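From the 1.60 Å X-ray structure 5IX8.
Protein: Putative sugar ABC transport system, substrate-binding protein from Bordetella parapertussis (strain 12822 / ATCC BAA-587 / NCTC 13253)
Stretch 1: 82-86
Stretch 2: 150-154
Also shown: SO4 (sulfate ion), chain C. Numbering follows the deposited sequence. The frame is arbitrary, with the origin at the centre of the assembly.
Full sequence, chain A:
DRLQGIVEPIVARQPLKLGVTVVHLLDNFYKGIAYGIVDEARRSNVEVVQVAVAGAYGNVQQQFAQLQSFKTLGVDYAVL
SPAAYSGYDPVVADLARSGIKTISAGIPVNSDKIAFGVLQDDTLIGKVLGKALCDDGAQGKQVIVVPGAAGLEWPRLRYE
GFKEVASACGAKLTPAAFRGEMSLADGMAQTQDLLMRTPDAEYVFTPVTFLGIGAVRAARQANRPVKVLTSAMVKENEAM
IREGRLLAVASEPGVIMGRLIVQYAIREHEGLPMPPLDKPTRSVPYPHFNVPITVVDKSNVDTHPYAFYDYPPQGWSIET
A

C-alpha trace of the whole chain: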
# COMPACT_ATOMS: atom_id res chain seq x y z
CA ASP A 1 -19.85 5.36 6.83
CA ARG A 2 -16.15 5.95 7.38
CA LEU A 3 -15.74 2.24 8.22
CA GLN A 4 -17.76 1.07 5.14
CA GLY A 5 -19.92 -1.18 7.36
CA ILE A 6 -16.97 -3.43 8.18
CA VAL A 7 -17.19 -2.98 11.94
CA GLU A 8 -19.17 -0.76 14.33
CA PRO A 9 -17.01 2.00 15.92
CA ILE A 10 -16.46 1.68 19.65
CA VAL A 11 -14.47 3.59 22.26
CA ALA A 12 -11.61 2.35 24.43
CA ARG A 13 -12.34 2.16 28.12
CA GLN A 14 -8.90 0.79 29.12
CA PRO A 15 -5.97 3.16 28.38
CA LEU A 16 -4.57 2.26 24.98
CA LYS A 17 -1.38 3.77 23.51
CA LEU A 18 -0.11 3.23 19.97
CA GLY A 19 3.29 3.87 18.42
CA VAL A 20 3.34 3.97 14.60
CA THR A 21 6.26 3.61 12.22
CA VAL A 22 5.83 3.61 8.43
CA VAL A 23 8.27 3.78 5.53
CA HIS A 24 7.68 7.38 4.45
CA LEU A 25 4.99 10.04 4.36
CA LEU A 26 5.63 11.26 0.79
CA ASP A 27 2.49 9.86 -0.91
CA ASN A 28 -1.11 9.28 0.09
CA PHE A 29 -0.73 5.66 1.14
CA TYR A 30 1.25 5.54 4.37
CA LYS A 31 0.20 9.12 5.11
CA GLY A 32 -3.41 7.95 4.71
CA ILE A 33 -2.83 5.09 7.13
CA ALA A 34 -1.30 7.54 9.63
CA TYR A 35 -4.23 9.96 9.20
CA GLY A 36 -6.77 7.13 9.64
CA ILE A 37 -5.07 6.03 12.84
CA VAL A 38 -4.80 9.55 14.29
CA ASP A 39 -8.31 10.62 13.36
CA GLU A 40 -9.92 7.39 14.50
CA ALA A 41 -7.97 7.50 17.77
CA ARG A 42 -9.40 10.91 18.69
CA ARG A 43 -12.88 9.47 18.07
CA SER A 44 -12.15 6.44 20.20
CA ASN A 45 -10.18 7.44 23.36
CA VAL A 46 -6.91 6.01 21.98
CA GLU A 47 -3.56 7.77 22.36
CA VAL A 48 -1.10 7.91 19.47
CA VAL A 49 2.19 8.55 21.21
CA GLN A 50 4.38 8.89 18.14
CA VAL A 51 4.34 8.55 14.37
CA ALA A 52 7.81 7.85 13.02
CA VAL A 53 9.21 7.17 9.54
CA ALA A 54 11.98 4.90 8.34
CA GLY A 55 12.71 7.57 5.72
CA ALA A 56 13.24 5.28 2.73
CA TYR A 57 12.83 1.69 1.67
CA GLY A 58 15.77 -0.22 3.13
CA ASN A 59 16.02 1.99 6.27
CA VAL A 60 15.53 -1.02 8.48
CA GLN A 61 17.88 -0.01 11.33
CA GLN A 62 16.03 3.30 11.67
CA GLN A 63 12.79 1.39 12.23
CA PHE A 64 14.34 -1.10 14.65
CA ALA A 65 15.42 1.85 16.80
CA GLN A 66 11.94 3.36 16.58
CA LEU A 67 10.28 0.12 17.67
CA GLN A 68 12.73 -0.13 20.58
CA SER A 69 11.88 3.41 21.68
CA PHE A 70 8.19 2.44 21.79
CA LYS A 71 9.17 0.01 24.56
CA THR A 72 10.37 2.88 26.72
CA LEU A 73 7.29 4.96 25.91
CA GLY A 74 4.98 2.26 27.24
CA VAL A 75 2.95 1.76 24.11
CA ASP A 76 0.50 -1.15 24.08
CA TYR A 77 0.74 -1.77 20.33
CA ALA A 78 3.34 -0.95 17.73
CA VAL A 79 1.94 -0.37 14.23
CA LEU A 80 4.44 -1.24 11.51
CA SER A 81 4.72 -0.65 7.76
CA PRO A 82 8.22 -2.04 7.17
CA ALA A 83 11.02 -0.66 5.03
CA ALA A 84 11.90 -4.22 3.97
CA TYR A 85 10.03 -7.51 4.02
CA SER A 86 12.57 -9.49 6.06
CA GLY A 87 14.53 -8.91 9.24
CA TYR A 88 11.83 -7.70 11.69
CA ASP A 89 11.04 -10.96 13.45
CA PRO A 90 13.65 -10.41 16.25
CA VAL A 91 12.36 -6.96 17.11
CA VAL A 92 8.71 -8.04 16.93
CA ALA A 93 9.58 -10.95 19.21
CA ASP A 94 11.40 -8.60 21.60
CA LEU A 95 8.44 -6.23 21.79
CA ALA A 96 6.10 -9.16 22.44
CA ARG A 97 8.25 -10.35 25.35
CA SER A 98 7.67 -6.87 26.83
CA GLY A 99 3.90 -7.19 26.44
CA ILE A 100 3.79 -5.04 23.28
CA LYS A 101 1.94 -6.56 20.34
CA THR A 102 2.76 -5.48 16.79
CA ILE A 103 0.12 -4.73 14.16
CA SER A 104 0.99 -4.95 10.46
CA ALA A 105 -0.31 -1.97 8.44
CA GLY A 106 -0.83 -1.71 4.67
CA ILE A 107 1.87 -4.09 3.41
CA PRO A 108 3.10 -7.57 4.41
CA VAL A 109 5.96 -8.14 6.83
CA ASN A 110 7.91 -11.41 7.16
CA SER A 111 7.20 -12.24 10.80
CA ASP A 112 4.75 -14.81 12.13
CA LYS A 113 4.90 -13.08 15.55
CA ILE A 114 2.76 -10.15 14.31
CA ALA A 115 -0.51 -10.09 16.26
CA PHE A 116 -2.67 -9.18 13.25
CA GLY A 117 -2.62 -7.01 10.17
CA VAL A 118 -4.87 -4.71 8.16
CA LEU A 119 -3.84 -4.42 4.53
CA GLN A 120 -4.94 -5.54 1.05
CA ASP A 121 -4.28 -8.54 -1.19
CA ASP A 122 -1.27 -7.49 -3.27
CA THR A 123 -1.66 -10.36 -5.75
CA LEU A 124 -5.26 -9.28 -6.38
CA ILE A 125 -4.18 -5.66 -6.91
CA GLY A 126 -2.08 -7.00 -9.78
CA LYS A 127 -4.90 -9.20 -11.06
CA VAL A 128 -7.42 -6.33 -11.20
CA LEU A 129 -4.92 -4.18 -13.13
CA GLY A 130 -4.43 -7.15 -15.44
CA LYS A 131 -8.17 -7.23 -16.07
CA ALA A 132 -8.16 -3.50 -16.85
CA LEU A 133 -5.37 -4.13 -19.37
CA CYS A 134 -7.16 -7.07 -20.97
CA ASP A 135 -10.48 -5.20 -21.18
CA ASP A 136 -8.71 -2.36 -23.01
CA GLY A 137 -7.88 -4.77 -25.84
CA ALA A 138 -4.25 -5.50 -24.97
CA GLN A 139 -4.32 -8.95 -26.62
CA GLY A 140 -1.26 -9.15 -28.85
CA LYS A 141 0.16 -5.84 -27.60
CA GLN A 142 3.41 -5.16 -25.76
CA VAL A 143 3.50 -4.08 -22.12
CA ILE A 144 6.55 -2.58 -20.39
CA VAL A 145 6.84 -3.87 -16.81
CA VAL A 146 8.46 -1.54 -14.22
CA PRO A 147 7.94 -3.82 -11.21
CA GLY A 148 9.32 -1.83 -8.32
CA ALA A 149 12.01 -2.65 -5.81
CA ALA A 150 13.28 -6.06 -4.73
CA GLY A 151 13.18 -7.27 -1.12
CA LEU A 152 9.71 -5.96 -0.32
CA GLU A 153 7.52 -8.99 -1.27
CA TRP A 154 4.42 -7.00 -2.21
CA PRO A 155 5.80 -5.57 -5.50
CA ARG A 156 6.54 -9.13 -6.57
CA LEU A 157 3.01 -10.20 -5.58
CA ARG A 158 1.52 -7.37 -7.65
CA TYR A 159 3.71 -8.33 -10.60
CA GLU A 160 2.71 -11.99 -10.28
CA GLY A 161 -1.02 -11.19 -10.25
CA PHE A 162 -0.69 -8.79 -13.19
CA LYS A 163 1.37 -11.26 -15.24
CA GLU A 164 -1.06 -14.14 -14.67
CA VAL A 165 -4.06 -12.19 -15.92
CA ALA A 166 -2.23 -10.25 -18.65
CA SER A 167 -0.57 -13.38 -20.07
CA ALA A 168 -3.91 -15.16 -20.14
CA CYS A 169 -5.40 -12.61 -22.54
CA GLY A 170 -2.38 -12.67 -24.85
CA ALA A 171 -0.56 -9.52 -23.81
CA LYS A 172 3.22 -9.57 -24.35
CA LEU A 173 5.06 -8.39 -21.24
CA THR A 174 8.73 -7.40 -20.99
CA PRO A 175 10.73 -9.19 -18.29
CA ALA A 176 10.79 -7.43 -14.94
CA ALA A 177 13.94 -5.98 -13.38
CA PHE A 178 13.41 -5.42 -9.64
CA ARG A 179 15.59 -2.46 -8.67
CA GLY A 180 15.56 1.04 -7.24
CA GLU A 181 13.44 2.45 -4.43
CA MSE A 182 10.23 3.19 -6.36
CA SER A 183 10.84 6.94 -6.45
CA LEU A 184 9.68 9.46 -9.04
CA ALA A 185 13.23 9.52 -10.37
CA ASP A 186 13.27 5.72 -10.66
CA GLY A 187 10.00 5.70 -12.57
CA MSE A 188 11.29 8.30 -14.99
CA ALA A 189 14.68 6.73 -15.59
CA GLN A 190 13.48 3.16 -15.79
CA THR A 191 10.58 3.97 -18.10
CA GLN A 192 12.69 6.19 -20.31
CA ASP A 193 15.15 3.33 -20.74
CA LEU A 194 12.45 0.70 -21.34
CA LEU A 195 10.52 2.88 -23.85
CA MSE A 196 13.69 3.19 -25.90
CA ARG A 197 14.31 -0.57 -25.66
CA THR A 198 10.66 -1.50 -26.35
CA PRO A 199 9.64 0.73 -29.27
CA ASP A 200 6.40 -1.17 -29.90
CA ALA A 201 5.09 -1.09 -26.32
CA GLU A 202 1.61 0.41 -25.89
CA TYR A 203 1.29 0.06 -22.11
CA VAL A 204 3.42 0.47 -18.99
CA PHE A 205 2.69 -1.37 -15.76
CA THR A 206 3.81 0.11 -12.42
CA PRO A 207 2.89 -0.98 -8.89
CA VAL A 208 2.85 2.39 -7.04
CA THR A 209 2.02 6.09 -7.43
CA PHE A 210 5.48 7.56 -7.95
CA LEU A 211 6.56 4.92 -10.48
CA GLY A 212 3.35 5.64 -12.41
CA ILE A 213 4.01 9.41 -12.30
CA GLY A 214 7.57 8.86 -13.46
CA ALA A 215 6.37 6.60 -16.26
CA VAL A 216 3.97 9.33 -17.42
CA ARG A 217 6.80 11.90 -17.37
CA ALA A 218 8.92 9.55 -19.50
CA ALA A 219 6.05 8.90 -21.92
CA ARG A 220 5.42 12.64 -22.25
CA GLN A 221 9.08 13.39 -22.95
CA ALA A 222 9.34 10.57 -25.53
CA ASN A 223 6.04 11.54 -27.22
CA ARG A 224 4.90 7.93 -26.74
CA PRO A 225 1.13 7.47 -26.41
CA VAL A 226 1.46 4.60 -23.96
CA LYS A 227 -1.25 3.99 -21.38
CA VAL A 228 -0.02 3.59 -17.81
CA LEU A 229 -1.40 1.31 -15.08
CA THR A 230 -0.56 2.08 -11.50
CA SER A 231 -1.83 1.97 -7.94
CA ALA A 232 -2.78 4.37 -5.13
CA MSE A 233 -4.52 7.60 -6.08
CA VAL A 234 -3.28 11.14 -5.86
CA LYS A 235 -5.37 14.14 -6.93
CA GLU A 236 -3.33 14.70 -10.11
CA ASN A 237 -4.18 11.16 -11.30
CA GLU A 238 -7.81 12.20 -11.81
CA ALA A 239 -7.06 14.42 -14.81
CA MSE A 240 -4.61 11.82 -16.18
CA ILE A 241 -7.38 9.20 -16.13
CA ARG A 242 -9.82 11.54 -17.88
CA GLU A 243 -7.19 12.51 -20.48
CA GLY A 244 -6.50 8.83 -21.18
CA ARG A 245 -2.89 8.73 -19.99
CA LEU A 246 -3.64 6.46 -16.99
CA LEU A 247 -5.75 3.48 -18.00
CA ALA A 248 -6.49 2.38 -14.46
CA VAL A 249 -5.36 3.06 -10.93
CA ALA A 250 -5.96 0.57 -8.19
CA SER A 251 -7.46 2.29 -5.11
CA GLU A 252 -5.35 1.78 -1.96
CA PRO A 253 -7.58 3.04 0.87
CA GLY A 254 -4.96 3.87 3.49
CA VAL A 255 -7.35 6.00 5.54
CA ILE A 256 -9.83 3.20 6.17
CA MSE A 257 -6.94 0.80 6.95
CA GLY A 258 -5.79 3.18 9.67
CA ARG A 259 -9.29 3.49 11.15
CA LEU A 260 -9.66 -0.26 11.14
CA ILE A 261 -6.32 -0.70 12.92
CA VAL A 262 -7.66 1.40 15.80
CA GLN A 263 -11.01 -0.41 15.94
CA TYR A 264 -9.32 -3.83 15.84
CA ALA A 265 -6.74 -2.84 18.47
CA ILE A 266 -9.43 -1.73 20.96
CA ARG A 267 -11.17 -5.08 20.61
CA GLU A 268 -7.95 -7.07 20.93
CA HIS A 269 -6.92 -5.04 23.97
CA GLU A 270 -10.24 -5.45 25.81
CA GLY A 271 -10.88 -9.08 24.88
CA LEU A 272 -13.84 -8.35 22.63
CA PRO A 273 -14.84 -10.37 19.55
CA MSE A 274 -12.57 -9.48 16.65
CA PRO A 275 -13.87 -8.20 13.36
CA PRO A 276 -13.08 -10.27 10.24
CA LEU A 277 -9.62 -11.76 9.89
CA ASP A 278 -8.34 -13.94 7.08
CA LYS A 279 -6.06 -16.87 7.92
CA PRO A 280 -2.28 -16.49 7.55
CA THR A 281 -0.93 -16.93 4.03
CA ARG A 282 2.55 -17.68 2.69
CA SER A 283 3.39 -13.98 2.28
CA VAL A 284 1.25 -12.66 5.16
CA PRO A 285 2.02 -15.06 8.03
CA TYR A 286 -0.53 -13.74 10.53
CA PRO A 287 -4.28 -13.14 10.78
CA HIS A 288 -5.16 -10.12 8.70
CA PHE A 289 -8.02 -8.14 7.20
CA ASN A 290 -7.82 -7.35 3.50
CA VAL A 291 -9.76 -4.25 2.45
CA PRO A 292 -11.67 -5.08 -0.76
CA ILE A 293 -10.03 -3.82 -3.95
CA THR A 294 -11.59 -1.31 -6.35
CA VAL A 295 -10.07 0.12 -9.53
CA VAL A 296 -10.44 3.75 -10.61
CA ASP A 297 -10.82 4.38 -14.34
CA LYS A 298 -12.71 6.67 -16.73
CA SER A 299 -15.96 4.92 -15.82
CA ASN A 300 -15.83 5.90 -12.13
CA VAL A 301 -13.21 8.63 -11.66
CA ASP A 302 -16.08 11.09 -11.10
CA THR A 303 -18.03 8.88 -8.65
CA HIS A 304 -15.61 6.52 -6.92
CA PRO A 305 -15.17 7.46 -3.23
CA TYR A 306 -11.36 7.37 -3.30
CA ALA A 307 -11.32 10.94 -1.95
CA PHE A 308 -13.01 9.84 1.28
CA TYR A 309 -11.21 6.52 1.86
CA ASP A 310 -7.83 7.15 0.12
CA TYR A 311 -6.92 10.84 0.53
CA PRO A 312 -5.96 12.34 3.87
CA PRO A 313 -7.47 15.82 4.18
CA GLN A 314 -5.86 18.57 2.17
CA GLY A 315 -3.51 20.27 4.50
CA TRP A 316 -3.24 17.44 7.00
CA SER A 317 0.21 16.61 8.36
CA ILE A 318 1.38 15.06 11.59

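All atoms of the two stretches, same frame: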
# COMPACT_ATOMS: atom_id res chain seq x y z
N PRO A 82 6.76 -1.87 7.12
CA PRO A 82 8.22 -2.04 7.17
C PRO A 82 8.94 -1.55 5.92
O PRO A 82 8.42 -1.58 4.81
CB PRO A 82 8.38 -3.56 7.33
CG PRO A 82 7.23 -4.10 6.51
CD PRO A 82 6.07 -3.13 6.77
N ALA A 83 10.18 -1.12 6.13
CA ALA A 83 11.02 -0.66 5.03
C ALA A 83 11.66 -1.80 4.24
O ALA A 83 12.35 -1.56 3.25
CB ALA A 83 12.12 0.27 5.55
N ALA A 84 11.48 -3.03 4.69
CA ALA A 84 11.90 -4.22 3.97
C ALA A 84 11.02 -5.35 4.46
O ALA A 84 10.50 -5.30 5.57
CB ALA A 84 13.36 -4.57 4.22
N TYR A 85 10.89 -6.40 3.63
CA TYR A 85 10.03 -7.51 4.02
C TYR A 85 10.62 -8.28 5.19
O TYR A 85 9.92 -8.60 6.16
CB TYR A 85 9.81 -8.45 2.84
CG TYR A 85 8.86 -9.61 3.10
CD1 TYR A 85 7.54 -9.40 3.55
CD2 TYR A 85 9.26 -10.93 2.84
CE1 TYR A 85 6.64 -10.46 3.74
CE2 TYR A 85 8.37 -11.98 3.01
CZ TYR A 85 7.06 -11.75 3.47
OH TYR A 85 6.23 -12.83 3.63
N SER A 86 11.91 -8.59 5.12
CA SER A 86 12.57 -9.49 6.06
C SER A 86 13.43 -8.74 7.06
O SER A 86 13.90 -7.62 6.82
CB SER A 86 13.42 -10.53 5.31
OG SER A 86 12.60 -11.38 4.51
N ALA A 150 13.16 -4.73 -5.30
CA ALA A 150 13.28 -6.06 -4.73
C ALA A 150 13.29 -6.00 -3.19
O ALA A 150 13.46 -4.94 -2.59
CB ALA A 150 14.57 -6.72 -5.21
N GLY A 151 13.06 -7.17 -2.56
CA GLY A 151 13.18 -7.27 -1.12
C GLY A 151 11.98 -6.79 -0.34
O GLY A 151 12.06 -6.69 0.89
N LEU A 152 10.88 -6.49 -1.00
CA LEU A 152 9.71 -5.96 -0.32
C LEU A 152 8.53 -6.91 -0.32
O LEU A 152 7.53 -6.62 0.37
CB LEU A 152 9.28 -4.62 -0.95
CG LEU A 152 10.39 -3.54 -0.95
CD1 LEU A 152 9.78 -2.27 -1.60
CD2 LEU A 152 10.96 -3.29 0.43
N GLU A 153 8.58 -7.98 -1.13
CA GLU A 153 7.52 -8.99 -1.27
C GLU A 153 6.31 -8.47 -2.05
O GLU A 153 5.96 -9.04 -3.09
CB GLU A 153 7.08 -9.51 0.12
CG GLU A 153 6.18 -10.76 0.10
CD GLU A 153 6.92 -12.05 -0.25
OE1 GLU A 153 8.15 -12.00 -0.47
OE2 GLU A 153 6.28 -13.13 -0.31
N TRP A 154 5.68 -7.39 -1.57
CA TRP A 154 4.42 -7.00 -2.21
C TRP A 154 4.58 -6.52 -3.65
O TRP A 154 3.66 -6.75 -4.44
CB TRP A 154 3.67 -5.96 -1.34
CG TRP A 154 4.44 -4.71 -0.95
CD1 TRP A 154 5.25 -4.56 0.14
CD2 TRP A 154 4.48 -3.48 -1.68
NE1 TRP A 154 5.81 -3.29 0.14
CE2 TRP A 154 5.36 -2.61 -0.96
CE3 TRP A 154 3.91 -3.03 -2.87
CZ2 TRP A 154 5.63 -1.32 -1.38
CZ3 TRP A 154 4.19 -1.74 -3.29
CH2 TRP A 154 5.04 -0.90 -2.55
S SO4 C . 11.23 -9.90 -3.77
O1 SO4 C . 10.97 -11.31 -4.00
O2 SO4 C . 10.67 -9.42 -2.51
O3 SO4 C . 10.69 -9.08 -4.87
O4 SO4 C . 12.68 -9.70 -3.77
O HOH W 1 7.95 -2.87 2.19
O HOH W 2 13.65 -8.17 2.75

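Two loops can be fastened by a single backbone hydrogen bond, provided that side chains pack around it and water fills the gaps. The contact between residues 82-86 and 150-154 illustrates this principle, with Y85, E153 and L152 covering the most surface. At its centre, Y85 N donates to G151 O at 3.0 Å in a nearly straight bond. G151 has a positive phi of 81°, a conformation that favours glycine. The same carbonyl also accepts from a water that in turn accepts a hydrogen bond from S86 N, so one oxygen serves two successive amides.

Y85 points toward the second loop in the t rotamer, and its ring lies against E153. There E153 CB sits 3.5 Å from the centroid of the Y85 ring, over one face, in a CH-pi contact. The whole E153 side chain runs along that face, E153 OE1 lying 3.5 Å from Y85 CE2, and its carboxylate oxygens are also hydrogen-bonded to neighbours of these stretches. L152 starts away from the first loop, but its m,t side chain bends back: L152 CD2 approaches A84 CA at 3.8 Å and A83 O at 3.6 Å, a branched apolar end suited to this buried place.

A second water bridges P82 O and W154 NE1, joining polar groups too far apart to meet directly.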